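Local coordinates for HpcH/HpaI aldolase/citrate lyase family protein (Burkholderia cenocepacia, PDB 4MF4) that belongs to the HpcH/HpaI aldolase/citrate lyase family of closed, eight-stranded alpha/beta barrels and assembles as a hexamer, its own function not being established, at residues 138-141 / 142-145; 193-197 / 198-202. All coordinates share one frame; numbering follows the deposited sequence.

Contact 1: 138-141 / 142-145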
# COMPACT_ATOMS: atom_id res chain seq x y z
N GLY A 138 18.34 18.47 5.49
CA GLY A 138 17.76 19.59 4.78
C GLY A 138 16.72 19.25 3.74
O GLY A 138 15.98 20.14 3.34
N MET A 139 16.65 17.98 3.31
CA MET A 139 15.81 17.57 2.17
C MET A 139 14.46 16.96 2.54
O MET A 139 13.74 16.45 1.66
CB MET A 139 16.58 16.57 1.28
CG MET A 139 16.69 15.13 1.78
SD MET A 139 17.70 14.89 3.29
CE MET A 139 19.32 14.76 2.51
N VAL A 140 14.15 16.94 3.82
CA VAL A 140 12.90 16.31 4.29
C VAL A 140 11.62 17.17 4.03
O VAL A 140 11.70 18.40 3.79
CB VAL A 140 12.99 16.03 5.79
CG1 VAL A 140 14.12 15.04 6.09
CG2 VAL A 140 13.13 17.31 6.59
N ARG A 141 10.46 16.52 4.17
CA ARG A 141 9.17 17.16 3.90
C ARG A 141 9.08 18.46 4.73
O ARG A 141 8.74 19.50 4.19
CB ARG A 141 8.01 16.22 4.21
CG ARG A 141 6.66 16.86 3.97
CD ARG A 141 5.50 15.89 3.95
NE ARG A 141 4.37 16.70 3.56
CZ ARG A 141 3.56 17.39 4.37
NH1 ARG A 141 3.62 17.32 5.70
NH2 ARG A 141 2.64 18.15 3.81
N ALA A 142 9.47 18.41 6.00
CA ALA A 142 9.36 19.61 6.90
C ALA A 142 10.11 20.83 6.36
O ALA A 142 9.73 21.97 6.66
CB ALA A 142 9.88 19.31 8.30
N ALA A 143 11.18 20.60 5.59
CA ALA A 143 11.93 21.70 4.96
C ALA A 143 11.53 22.00 3.55
O ALA A 143 12.35 22.51 2.79
CB ALA A 143 13.40 21.37 4.94
N ALA A 144 10.29 21.67 3.18
CA ALA A 144 9.86 21.83 1.80
C ALA A 144 10.90 21.20 0.83
O ALA A 144 11.18 21.74 -0.25
CB ALA A 144 9.68 23.32 1.49
N PHE A 145 11.45 20.06 1.25
CA PHE A 145 12.33 19.23 0.42
C PHE A 145 13.62 19.92 0.03
O PHE A 145 14.20 19.60 -0.98
CB PHE A 145 11.56 18.74 -0.83
CG PHE A 145 10.34 17.94 -0.48
CD1 PHE A 145 10.46 16.62 -0.09
CD2 PHE A 145 9.09 18.53 -0.47
CE1 PHE A 145 9.33 15.89 0.26
CE2 PHE A 145 7.97 17.83 -0.11
CZ PHE A 145 8.09 16.50 0.24

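Contact 2: 193-197 / 198-202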
# COMPACT_ATOMS: atom_id res chain seq x y z
N LEU A 193 -5.08 7.53 33.24
CA LEU A 193 -4.78 8.01 34.58
C LEU A 193 -5.52 7.13 35.58
O LEU A 193 -4.92 6.66 36.55
CB LEU A 193 -5.09 9.49 34.71
CG LEU A 193 -4.70 10.17 36.01
CD1 LEU A 193 -3.24 9.96 36.40
CD2 LEU A 193 -5.00 11.67 35.90
N ALA A 194 -6.80 6.84 35.31
CA ALA A 194 -7.59 6.00 36.20
C ALA A 194 -6.94 4.61 36.34
O ALA A 194 -6.81 4.10 37.46
CB ALA A 194 -9.02 5.91 35.72
N ALA A 195 -6.48 4.03 35.23
CA ALA A 195 -5.81 2.74 35.31
C ALA A 195 -4.55 2.78 36.18
O ALA A 195 -4.34 1.91 37.03
CB ALA A 195 -5.48 2.22 33.91
N SER A 196 -3.68 3.76 35.99
CA SER A 196 -2.44 3.77 36.80
C SER A 196 -2.70 4.04 38.28
O SER A 196 -1.91 3.61 39.14
CB SER A 196 -1.40 4.76 36.29
OG SER A 196 -0.44 4.96 37.32
N LEU A 197 -3.80 4.71 38.60
CA LEU A 197 -4.08 4.95 39.99
C LEU A 197 -4.86 3.78 40.62
O LEU A 197 -5.26 3.88 41.77
CB LEU A 197 -4.87 6.25 40.19
CG LEU A 197 -4.25 7.52 39.60
CD1 LEU A 197 -5.22 8.69 39.62
CD2 LEU A 197 -2.99 7.92 40.36
N GLY A 198 -5.09 2.70 39.87
CA GLY A 198 -5.71 1.50 40.42
C GLY A 198 -7.20 1.46 40.21
O GLY A 198 -7.89 0.71 40.88
N HIS A 199 -7.69 2.23 39.24
CA HIS A 199 -9.12 2.45 39.03
C HIS A 199 -9.50 2.27 37.57
O HIS A 199 -10.24 3.05 36.99
CB HIS A 199 -9.48 3.86 39.53
CG HIS A 199 -9.44 3.95 41.01
ND1 HIS A 199 -8.38 4.50 41.70
CD2 HIS A 199 -10.27 3.44 41.95
CE1 HIS A 199 -8.59 4.39 42.99
NE2 HIS A 199 -9.73 3.74 43.17
N LEU A 200 -8.96 1.22 36.97
CA LEU A 200 -9.26 0.87 35.61
C LEU A 200 -10.77 0.89 35.31
O LEU A 200 -11.55 0.26 36.03
CB LEU A 200 -8.72 -0.53 35.35
CG LEU A 200 -8.95 -1.18 34.00
CD1 LEU A 200 -8.04 -0.59 32.94
CD2 LEU A 200 -8.71 -2.68 34.14
N GLY A 201 -11.15 1.61 34.25
CA GLY A 201 -12.55 1.72 33.83
C GLY A 201 -13.42 2.66 34.64
O GLY A 201 -14.64 2.73 34.42
N ASP A 202 -12.83 3.37 35.59
CA ASP A 202 -13.59 4.19 36.52
C ASP A 202 -13.02 5.61 36.61
O ASP A 202 -12.45 5.98 37.64
CB ASP A 202 -13.58 3.50 37.91
CG ASP A 202 -14.54 4.16 38.92
OD1 ASP A 202 -15.38 5.01 38.54
OD2 ASP A 202 -14.37 3.86 40.12
O HOH W 1 -6.26 -0.12 37.66

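Contact 1: 138-141 / 142-145
Phe145 lays one face of its ring against Arg141, four residues back in a compact turn of loop. The touching atom is CA: Arg141 CA stands 4.0 Å from the centroid of the Phe145 ring and 19° off the ring normal, a CH-pi contact displaced toward the rim. Past that point Arg141 CB lies 4.0 Å from Phe145 CZ, and the side chain then runs extended from a CG anti to its own N (chi1 179°). The guanidinium is thereby carried beyond the ring and turned 73° against its plane instead of stacking on it.

Backbone bonds close the turn that brings the two residues together. Val140 O accepts from Ala143 N at 2.9 Å and from Phe145 N at 3.0 Å, the two donors arriving from opposite faces of the carbonyl plane, while Arg141 O takes Ala144 N. Beside these, Phe145 CA makes a CH...O contact of 3.4 Å with Met139 O. On the other flank of the turn, Val140 CG2 packs on the methyl groups of Ala142 (CB, 4.2 Å) and Ala143.

Three backbone N-H...O bonds thus close the chain on itself, with C-H contacts to the ring and to Met139 O added to them. Phe145 also packs on Leu257 of a second subunit. The Arg141 guanidinium bonds outside the turn, to its own chain through NH1 (Ala99 O) and through NE in a salt bridge with Glu41 of a third subunit, so the loop lies where subunits meet.

Contact 2: 193-197 / 198-202
The His199 ring meets Leu197 O obliquely, ND1 lying 3.2 Å from that oxygen; its stacking partner is His205, further along the same loop, and Val208 of helix 206-222 also touches the His199 side chain. The ring is carried by a residue of the Schellman motif that ends helix 190-196, the one after Gly198.

Two bonds back into the last turn define that motif. His199 N reaches Ala194 O at 2.7 Å, tilted 32° from the carbonyl plane, and Gly198 N reaches Ala195 O at 3.0 Å from well above the carbonyl plane. Gly198 has a phi of 95°, and a CB there would collide with the carbonyl oxygen of Leu197, which accounts for glycine at the reversal. His199 CB comes 3.4 Å from Ala194 O; chi1 of -71° sets CG beside the backbone N, and the ring's rotation about CB-CG then brings its ND1 side to Leu197 O.

A type II beta turn from His199 to Asp202 follows directly, closed by Asp202 N bonding to His199 O, and it folds the chain over the methyl of Ala194. That CB lies 3.4 Å from His199 O and also touches Asp202 O. Leu200 sits at the first corner of this turn, and its CD1 packs on Ala195 CB at 3.9 Å. Here the helix end joins a subunit interface, for Ala195 packs on Val136 and Leu200 on Pro125 of a fourth subunit. Leu197, in contrast, packs within its own chain, on Ala168 and on Ala211 of helix 206-222. A water bridges the helix end to the turn, donating to Ala195 O at 2.9 Å and accepting from Leu200 N at 3.1 Å.

How the contacts relate
Contact 1 precedes contact 2 along the chain, and the two lie on opposite sides of its centre, their own centres 42 Å apart and their nearest atoms about 30 Å apart. Neither includes a strand of the barrel. Residues 138-145 belong to the long connection between helix 112-121 and helix 151-154, ahead of strand 160-165; residues 193-202 span the end of helix 190-196, after strand 185-188, and the loop leading to helix 206-222. Both are local turns at the outside of one parallel eight-stranded barrel, and both reach other copies of the protein: the second and third subunits at contact 1, the fourth at contact 2. Distant peripheral turns therefore take part in hexamer packing.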